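Local coordinates for protein vaginolysin (Gardnerella vaginalis, PDB 5IMY) that probably binds cholesterol in host membranes and acts as a pore-forming, cell-lysing toxin of the cholesterol-dependent cytolysin family, at residues Q210-Q216 and R263-F269; Q168-A172 and E283-K287; H162-R166 and G336-S340. One frame throughout, in Å; residues are numbered along the deposited sequence.

Contact 1 of 3, residues Q210-Q216 and R263-F269; sequences QIVNFKQ and RSMYVKF
The ring of Tyr266 carries the side-chain amide of Asn213 flat over one face, the two planes only 6° apart. Asn213 CB extends the overlap as an off-centre CH-pi contact, 4.2 Å from the centroid of the Tyr266 ring, while Ile211 CG2 stands at the ring's edge. On the other side of the sheet, Phe214 meets Val267 edge-on, its CD2 lying 3.5 Å from Val267 CG2, and Val212 CG1 sits over one face of the Phe214 ring. Met265 has CG between its backbone N and carbonyl carbon (chi1 61°); from there the extended chain brings CE to 3.9 Å from Phe214 CD2. Val212 CG2 touches Phe269 CE2 at 3.7 Å. At the end of the pairing Gln216 and Arg263 lie side by side, and Arg263 NH1 gives Gln216 OE1 a weak, bent bond of 2.8 Å in the guanidinium plane. The same NH1 also donates to Leu332 O, near the C-terminal end of helix 326-335. Between the two faces, eight backbone hydrogen bonds join antiparallel strands 208-223 and 263-271, among them Val267 N to Val212 O (2.9 Å) and Arg263 N to Gln216 O (2.8 Å). Main-chain bonds thus satisfy buried peptide groups and set the register, apolar contacts fill the Phe214 face under helices 278-286 and 326-335, the Asn213-Tyr266 stack occupies the opposite face, and cationic Arg263 reaches toward a helix terminus.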
loop_
_atom_site.group_PDB
_atom_site.type_symbol
_atom_site.label_atom_id
_atom_site.label_comp_id
_atom_site.label_asym_id
_atom_site.label_seq_id
_atom_site.Cartn_x
_atom_site.Cartn_y
_atom_site.Cartn_z
ATOM N N GLN A 210 -10.182 -13.428 16.515
ATOM C CA GLN A 210 -11.097 -12.375 16.931
ATOM C C GLN A 210 -11.633 -12.710 18.314
ATOM O O GLN A 210 -12.029 -13.852 18.567
ATOM C CB GLN A 210 -12.255 -12.225 15.936
ATOM C CG GLN A 210 -13.005 -10.908 16.044
ATOM C CD GLN A 210 -12.165 -9.724 15.608
ATOM O OE1 GLN A 210 -11.120 -9.886 14.978
ATOM N NE2 GLN A 210 -12.619 -8.523 15.944
ATOM N N ILE A 211 -11.641 -11.719 19.201
ATOM C CA ILE A 211 -12.173 -11.861 20.554
ATOM C C ILE A 211 -13.408 -10.983 20.666
ATOM O O ILE A 211 -13.381 -9.810 20.273
ATOM C CB ILE A 211 -11.128 -11.478 21.617
ATOM C CG1 ILE A 211 -9.849 -12.306 21.438
ATOM C CG2 ILE A 211 -11.701 -11.661 23.019
ATOM C CD1 ILE A 211 -10.056 -13.810 21.513
ATOM N N VAL A 212 -14.487 -11.545 21.204
ATOM C CA VAL A 212 -15.773 -10.858 21.266
ATOM C C VAL A 212 -16.418 -11.144 22.614
ATOM O O VAL A 212 -16.548 -12.305 23.013
ATOM C CB VAL A 212 -16.705 -11.293 20.117
ATOM C CG1 VAL A 212 -18.019 -10.527 20.172
ATOM C CG2 VAL A 212 -16.020 -11.088 18.774
ATOM N N ASN A 213 -16.819 -10.084 23.310
ATOM C CA ASN A 213 -17.553 -10.188 24.564
ATOM C C ASN A 213 -19.035 -10.008 24.264
ATOM O O ASN A 213 -19.442 -8.961 23.753
ATOM C CB ASN A 213 -17.068 -9.134 25.562
ATOM C CG ASN A 213 -17.714 -9.275 26.928
ATOM O OD1 ASN A 213 -18.114 -10.366 27.332
ATOM N ND2 ASN A 213 -17.817 -8.164 27.648
ATOM N N PHE A 214 -19.835 -11.028 24.564
ATOM C CA PHE A 214 -21.279 -10.970 24.371
ATOM C C PHE A 214 -21.962 -10.759 25.714
ATOM O O PHE A 214 -21.704 -11.499 26.670
ATOM C CB PHE A 214 -21.806 -12.251 23.720
ATOM C CG PHE A 214 -21.481 -12.370 22.265
ATOM C CD1 PHE A 214 -22.246 -11.716 21.314
ATOM C CD2 PHE A 214 -20.414 -13.142 21.841
ATOM C CE1 PHE A 214 -21.949 -11.825 19.972
ATOM C CE2 PHE A 214 -20.113 -13.257 20.501
ATOM C CZ PHE A 214 -20.881 -12.597 19.563
ATOM N N LYS A 215 -22.827 -9.750 25.781
ATOM C CA LYS A 215 -23.609 -9.456 26.975
ATOM C C LYS A 215 -25.085 -9.477 26.609
ATOM O O LYS A 215 -25.535 -8.681 25.779
ATOM C CB LYS A 215 -23.224 -8.101 27.569
ATOM C CG LYS A 215 -22.060 -8.172 28.540
ATOM C CD LYS A 215 -21.566 -6.793 28.930
ATOM C CE LYS A 215 -20.446 -6.889 29.948
ATOM N NZ LYS A 215 -19.724 -5.600 30.117
ATOM N N GLN A 216 -25.830 -10.389 27.229
ATOM C CA GLN A 216 -27.275 -10.485 27.062
ATOM C C GLN A 216 -27.920 -10.021 28.363
ATOM O O GLN A 216 -27.823 -10.703 29.390
ATOM C CB GLN A 216 -27.690 -11.910 26.711
ATOM C CG GLN A 216 -26.861 -12.526 25.594
ATOM C CD GLN A 216 -27.457 -13.810 25.058
ATOM O OE1 GLN A 216 -27.109 -14.905 25.502
ATOM N NE2 GLN A 216 -28.363 -13.683 24.095
ATOM N N ARG A 263 -26.748 -12.730 30.948
ATOM C CA ARG A 263 -25.847 -13.785 30.508
ATOM C C ARG A 263 -24.670 -13.156 29.780
ATOM O O ARG A 263 -24.863 -12.310 28.903
ATOM C CB ARG A 263 -26.588 -14.769 29.598
ATOM C CG ARG A 263 -25.971 -16.148 29.498
ATOM C CD ARG A 263 -27.018 -17.155 29.053
ATOM N NE ARG A 263 -26.428 -18.357 28.469
ATOM C CZ ARG A 263 -26.097 -18.485 27.187
ATOM N NH1 ARG A 263 -26.289 -17.483 26.336
ATOM N NH2 ARG A 263 -25.571 -19.622 26.752
ATOM N N SER A 264 -23.459 -13.565 30.149
ATOM C CA SER A 264 -22.236 -12.999 29.597
ATOM C C SER A 264 -21.287 -14.119 29.202
ATOM O O SER A 264 -21.176 -15.125 29.908
ATOM C CB SER A 264 -21.555 -12.071 30.613
ATOM O OG SER A 264 -20.241 -11.735 30.203
ATOM N N MET A 265 -20.602 -13.943 28.073
ATOM C CA MET A 265 -19.634 -14.932 27.625
ATOM C C MET A 265 -18.595 -14.273 26.729
ATOM O O MET A 265 -18.854 -13.245 26.097
ATOM C CB MET A 265 -20.311 -16.085 26.873
ATOM C CG MET A 265 -21.057 -15.668 25.618
ATOM S SD MET A 265 -21.613 -17.092 24.663
ATOM C CE MET A 265 -22.216 -16.273 23.196
ATOM N N TYR A 266 -17.417 -14.889 26.682
ATOM C CA TYR A 266 -16.335 -14.490 25.795
ATOM C C TYR A 266 -16.162 -15.543 24.709
ATOM O O TYR A 266 -16.187 -16.745 24.991
ATOM C CB TYR A 266 -15.026 -14.319 26.568
ATOM C CG TYR A 266 -14.887 -12.978 27.248
ATOM C CD1 TYR A 266 -14.273 -11.916 26.602
ATOM C CD2 TYR A 266 -15.367 -12.772 28.533
ATOM C CE1 TYR A 266 -14.141 -10.686 27.213
ATOM C CE2 TYR A 266 -15.239 -11.544 29.156
ATOM C CZ TYR A 266 -14.624 -10.504 28.490
ATOM O OH TYR A 266 -14.491 -9.275 29.099
ATOM N N VAL A 267 -15.978 -15.091 23.471
ATOM C CA VAL A 267 -15.889 -15.978 22.317
ATOM C C VAL A 267 -14.619 -15.656 21.546
ATOM O O VAL A 267 -14.328 -14.485 21.278
ATOM C CB VAL A 267 -17.119 -15.846 21.398
ATOM C CG1 VAL A 267 -17.046 -16.867 20.272
ATOM C CG2 VAL A 267 -18.401 -16.021 22.197
ATOM N N LYS A 268 -13.871 -16.695 21.184
ATOM C CA LYS A 268 -12.681 -16.570 20.351
ATOM C C LYS A 268 -12.976 -17.171 18.985
ATOM O O LYS A 268 -13.250 -18.372 18.879
ATOM C CB LYS A 268 -11.484 -17.270 20.995
ATOM C CG LYS A 268 -10.220 -17.267 20.131
ATOM C CD LYS A 268 -9.096 -18.092 20.748
ATOM C CE LYS A 268 -9.395 -19.587 20.709
ATOM N NZ LYS A 268 -8.315 -20.399 21.330
ATOM N N PHE A 269 -12.930 -16.339 17.949
ATOM C CA PHE A 269 -12.974 -16.798 16.567
ATOM C C PHE A 269 -11.557 -16.815 16.019
ATOM O O PHE A 269 -10.848 -15.806 16.103
ATOM C CB PHE A 269 -13.834 -15.883 15.693
ATOM C CG PHE A 269 -15.230 -15.681 16.197
ATOM C CD1 PHE A 269 -16.279 -16.416 15.674
ATOM C CD2 PHE A 269 -15.499 -14.739 17.175
ATOM C CE1 PHE A 269 -17.570 -16.226 16.127
ATOM C CE2 PHE A 269 -16.787 -14.544 17.631
ATOM C CZ PHE A 269 -17.823 -15.289 17.106
#

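Contact 2 of 3, residues Q168-A172 and E283-K287; sequences QYDSA and EAAIK
Tyr169 presents one ring face to Ile286, an edge to Glu283 and its hydroxyl to Lys287, an aromatic residue serving apolar and polar neighbours at once. Ile286 CG2 stands 3.6 Å from the centroid of the Tyr169 ring, 16° off its normal, in a CH-pi contact. The Tyr169 side chain sets out toward the helix, and with CG between the backbone N and the carbonyl carbon (chi1 64°) its ring lies under Ile286 CG2. The Glu283 carboxylate comes to the ring's edge, with OE2 near the ring plane but the group turned steeply, 73°, against it. Its oxygens are shared between two residues on the same side of the strand: Tyr169 OH gives OE2 a weak hydrogen bond of 3.4 Å, and Ser171 OG gives OE1 another weak one, also 3.4 Å. Lys287 crosses Tyr169 at about a right angle, its CE 3.3 Å from Tyr169 OH, and curls its amine back to a long salt bridge with Glu283, NZ to OE2 3.5 Å. The carboxylate has three partners, all at long range, and the nearby ammonium would probably favour its negative charge. At this interface another protein's chain hydrogen-bonds Ser171 N through an acidic side chain and meets Lys287 in a cation-pi contact. Within the fold, the last turn of helix 278-286 lies against the sheet: Tyr169 and Ile286 pack on Phe214 of strand 208-223, while Asp170, directed away, meets helix 177-184.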
loop_
_atom_site.group_PDB
_atom_site.type_symbol
_atom_site.label_atom_id
_atom_site.label_comp_id
_atom_site.label_asym_id
_atom_site.label_seq_id
_atom_site.Cartn_x
_atom_site.Cartn_y
_atom_site.Cartn_z
ATOM N N GLN A 168 -25.599 -6.756 23.370
ATOM C CA GLN A 168 -24.541 -5.851 22.954
ATOM C C GLN A 168 -23.238 -6.630 22.956
ATOM O O GLN A 168 -23.021 -7.486 23.820
ATOM C CB GLN A 168 -24.443 -4.632 23.883
ATOM C CG GLN A 168 -23.843 -4.931 25.250
ATOM C CD GLN A 168 -24.280 -3.936 26.308
ATOM O OE1 GLN A 168 -24.798 -2.864 25.993
ATOM N NE2 GLN A 168 -24.078 -4.289 27.574
ATOM N N TYR A 169 -22.380 -6.350 21.980
ATOM C CA TYR A 169 -21.126 -7.072 21.851
ATOM C C TYR A 169 -20.007 -6.103 21.510
ATOM O O TYR A 169 -20.215 -5.106 20.813
ATOM C CB TYR A 169 -21.212 -8.178 20.786
ATOM C CG TYR A 169 -21.449 -7.675 19.377
ATOM C CD1 TYR A 169 -20.388 -7.270 18.578
ATOM C CD2 TYR A 169 -22.729 -7.621 18.843
ATOM C CE1 TYR A 169 -20.598 -6.814 17.292
ATOM C CE2 TYR A 169 -22.948 -7.168 17.557
ATOM C CZ TYR A 169 -21.878 -6.766 16.787
ATOM O OH TYR A 169 -22.084 -6.313 15.504
ATOM N N ASP A 170 -18.817 -6.410 22.013
ATOM C CA ASP A 170 -17.611 -5.649 21.730
ATOM C C ASP A 170 -16.574 -6.591 21.141
ATOM O O ASP A 170 -16.287 -7.645 21.719
ATOM C CB ASP A 170 -17.072 -4.976 22.995
ATOM C CG ASP A 170 -18.067 -4.013 23.609
ATOM O OD1 ASP A 170 -18.119 -2.847 23.166
ATOM O OD2 ASP A 170 -18.799 -4.421 24.536
ATOM N N SER A 171 -16.027 -6.217 19.991
ATOM C CA SER A 171 -15.086 -7.049 19.261
ATOM C C SER A 171 -13.702 -6.418 19.277
ATOM O O SER A 171 -13.543 -5.208 19.464
ATOM C CB SER A 171 -15.549 -7.251 17.816
ATOM O OG SER A 171 -16.663 -8.123 17.748
ATOM N N ALA A 172 -12.693 -7.262 19.074
ATOM C CA ALA A 172 -11.321 -6.792 18.963
ATOM C C ALA A 172 -10.463 -7.920 18.419
ATOM O O ALA A 172 -10.677 -9.086 18.754
ATOM C CB ALA A 172 -10.776 -6.319 20.316
ATOM N N GLU A 283 -17.925 -10.427 11.938
ATOM C CA GLU A 283 -18.869 -9.404 12.373
ATOM C C GLU A 283 -20.205 -9.552 11.653
ATOM O O GLU A 283 -21.266 -9.318 12.243
ATOM C CB GLU A 283 -18.277 -8.014 12.135
ATOM C CG GLU A 283 -19.066 -6.883 12.782
ATOM C CD GLU A 283 -18.484 -6.424 14.109
ATOM O OE1 GLU A 283 -17.550 -7.077 14.619
ATOM O OE2 GLU A 283 -18.968 -5.402 14.645
ATOM N N ALA A 284 -20.172 -9.943 10.376
ATOM C CA ALA A 284 -21.412 -10.124 9.626
ATOM C C ALA A 284 -22.221 -11.292 10.173
ATOM O O ALA A 284 -23.452 -11.211 10.269
ATOM C CB ALA A 284 -21.102 -10.333 8.145
ATOM N N ALA A 285 -21.552 -12.389 10.534
ATOM C CA ALA A 285 -22.252 -13.523 11.127
ATOM C C ALA A 285 -22.904 -13.132 12.447
ATOM O O ALA A 285 -24.086 -13.411 12.677
ATOM C CB ALA A 285 -21.283 -14.689 11.327
ATOM N N ILE A 286 -22.142 -12.481 13.332
ATOM C CA ILE A 286 -22.692 -12.008 14.602
ATOM C C ILE A 286 -23.957 -11.194 14.368
ATOM O O ILE A 286 -24.932 -11.300 15.121
ATOM C CB ILE A 286 -21.630 -11.191 15.368
ATOM C CG1 ILE A 286 -20.522 -12.111 15.885
ATOM C CG2 ILE A 286 -22.267 -10.412 16.524
ATOM C CD1 ILE A 286 -19.296 -11.368 16.376
ATOM N N LYS A 287 -23.959 -10.367 13.326
ATOM C CA LYS A 287 -25.086 -9.492 13.030
ATOM C C LYS A 287 -26.237 -10.211 12.338
ATOM O O LYS A 287 -27.198 -9.550 11.928
ATOM C CB LYS A 287 -24.628 -8.325 12.149
ATOM C CG LYS A 287 -23.842 -7.249 12.872
ATOM C CD LYS A 287 -23.769 -5.993 12.021
ATOM C CE LYS A 287 -23.018 -4.874 12.717
ATOM N NZ LYS A 287 -21.571 -4.907 12.396
#

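Contact 3 of 3, residues H162-R166 and G336-S340; sequences HVAAR and GANLS
Val163 overlaps the end of Leu339, with Val163 CB lying 3.6 Å from Leu339 CD1. The two side chains meet at a slant, and a single leucine branch does the touching. Leu339 starts with CG beside its backbone N (chi1 -60°), and the next bend carries CD1 across to the other loop, where it also lies 3.3 Å from Val163 O. That carbonyl receives a CA-H...O contact from Asn338 CA as well, at 3.3 Å. Two residues on, Ala165 N donates to Ala337 O over 2.9 Å; the bond is fairly straight at N-H, 158°, although the donor is tilted from the carbonyl plane. Ala164 CA adds a second CA-H...O contact to this oxygen, 3.2 Å from Ala337 O, so one carbonyl serves two successive residues. Just inward, Ala165 packs on Gln216 and Tyr218, and Tyr218 OH hydrogen-bonds Gly336 O, tying both loops to strand 208-223. With one conventional backbone bond and a small apolar touch, the arrangement is that of two irregular connections lying side by side in opposite directions at the protein surface: the lead-in to strand 166-173 against the loop that follows helix 326-335.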
loop_
_atom_site.group_PDB
_atom_site.type_symbol
_atom_site.label_atom_id
_atom_site.label_comp_id
_atom_site.label_asym_id
_atom_site.label_seq_id
_atom_site.Cartn_x
_atom_site.Cartn_y
_atom_site.Cartn_z
ATOM N N HIS A 162 -43.047 -12.423 28.287
ATOM C CA HIS A 162 -41.807 -13.049 27.847
ATOM C C HIS A 162 -40.838 -11.942 27.452
ATOM O O HIS A 162 -41.147 -11.126 26.577
ATOM C CB HIS A 162 -42.055 -14.000 26.677
ATOM C CG HIS A 162 -42.890 -15.191 27.033
ATOM N ND1 HIS A 162 -43.185 -16.191 26.131
ATOM C CD2 HIS A 162 -43.491 -15.543 28.194
ATOM C CE1 HIS A 162 -43.933 -17.107 26.721
ATOM N NE2 HIS A 162 -44.133 -16.738 27.972
ATOM N N VAL A 163 -39.676 -11.913 28.097
ATOM C CA VAL A 163 -38.721 -10.817 27.969
ATOM C C VAL A 163 -37.531 -11.302 27.155
ATOM O O VAL A 163 -36.930 -12.336 27.473
ATOM C CB VAL A 163 -38.274 -10.307 29.351
ATOM C CG1 VAL A 163 -37.130 -9.299 29.223
ATOM C CG2 VAL A 163 -39.446 -9.695 30.085
ATOM N N ALA A 164 -37.190 -10.552 26.113
ATOM C CA ALA A 164 -36.013 -10.823 25.303
ATOM C C ALA A 164 -34.877 -9.915 25.746
ATOM O O ALA A 164 -35.095 -8.748 26.089
ATOM C CB ALA A 164 -36.304 -10.610 23.816
ATOM N N ALA A 165 -33.663 -10.456 25.742
ATOM C CA ALA A 165 -32.505 -9.715 26.214
ATOM C C ALA A 165 -32.062 -8.685 25.187
ATOM O O ALA A 165 -31.991 -8.973 23.989
ATOM C CB ALA A 165 -31.346 -10.667 26.510
ATOM N N ARG A 166 -31.769 -7.477 25.661
ATOM C CA ARG A 166 -31.005 -6.536 24.855
ATOM C C ARG A 166 -29.574 -7.040 24.764
ATOM O O ARG A 166 -28.915 -7.243 25.790
ATOM C CB ARG A 166 -31.031 -5.137 25.460
ATOM C CG ARG A 166 -30.222 -4.121 24.657
ATOM C CD ARG A 166 -29.681 -3.019 25.542
ATOM N NE ARG A 166 -30.756 -2.341 26.250
ATOM C CZ ARG A 166 -31.574 -1.465 25.682
ATOM N NH1 ARG A 166 -31.432 -1.169 24.394
ATOM N NH2 ARG A 166 -32.531 -0.896 26.404
ATOM N N GLY A 336 -29.971 -18.115 25.415
ATOM C CA GLY A 336 -30.116 -17.083 26.423
ATOM C C GLY A 336 -30.809 -15.838 25.911
ATOM O O GLY A 336 -30.643 -14.752 26.473
ATOM N N ALA A 337 -31.592 -15.980 24.838
ATOM C CA ALA A 337 -32.334 -14.844 24.309
ATOM C C ALA A 337 -33.482 -14.437 25.221
ATOM O O ALA A 337 -33.912 -13.280 25.176
ATOM C CB ALA A 337 -32.878 -15.169 22.918
ATOM N N ASN A 338 -33.977 -15.354 26.049
ATOM C CA ASN A 338 -35.126 -15.095 26.899
ATOM C C ASN A 338 -34.861 -15.667 28.282
ATOM O O ASN A 338 -33.947 -16.471 28.483
ATOM C CB ASN A 338 -36.407 -15.714 26.324
ATOM C CG ASN A 338 -36.293 -16.018 24.844
ATOM O OD1 ASN A 338 -35.782 -17.067 24.452
ATOM N ND2 ASN A 338 -36.772 -15.102 24.012
ATOM N N LEU A 339 -35.677 -15.238 29.237
ATOM C CA LEU A 339 -35.633 -15.797 30.579
ATOM C C LEU A 339 -36.455 -17.075 30.591
ATOM O O LEU A 339 -37.656 -17.044 30.306
ATOM C CB LEU A 339 -36.184 -14.815 31.614
ATOM C CG LEU A 339 -35.533 -13.443 31.801
ATOM C CD1 LEU A 339 -35.763 -12.573 30.581
ATOM C CD2 LEU A 339 -36.110 -12.776 33.045
ATOM N N SER A 340 -35.826 -18.194 30.931
ATOM C CA SER A 340 -36.586 -19.388 31.282
ATOM C C SER A 340 -37.183 -19.264 32.683
ATOM O O SER A 340 -37.258 -20.249 33.422
ATOM C CB SER A 340 -35.693 -20.624 31.158
ATOM O OG SER A 340 -34.329 -20.302 31.360
#

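Set side by side, the three contacts show how chemistry follows position in a fold. Contacts 1 and 2 are buried near the centre of the molecule, their centres about 9 Å apart, and share one antiparallel sheet: strand 166-173 of contact 2 pairs with strand 208-223 of contact 1, probably hydrogen-bonded through Ile211 N to Ala172 O, 2.8 Å. Contact 1 is strand against strand and rests on regular backbone bonding; contact 2 is strand against helix, relies on side chains, and alone is touched by another protein's chain. Contact 3, at the surface about 17 Å from contact 1 between centres, joins loops with sparse bonding, yet meets contact 1 where Gln216 CB packs on Ala165 CB, 3.9 Å.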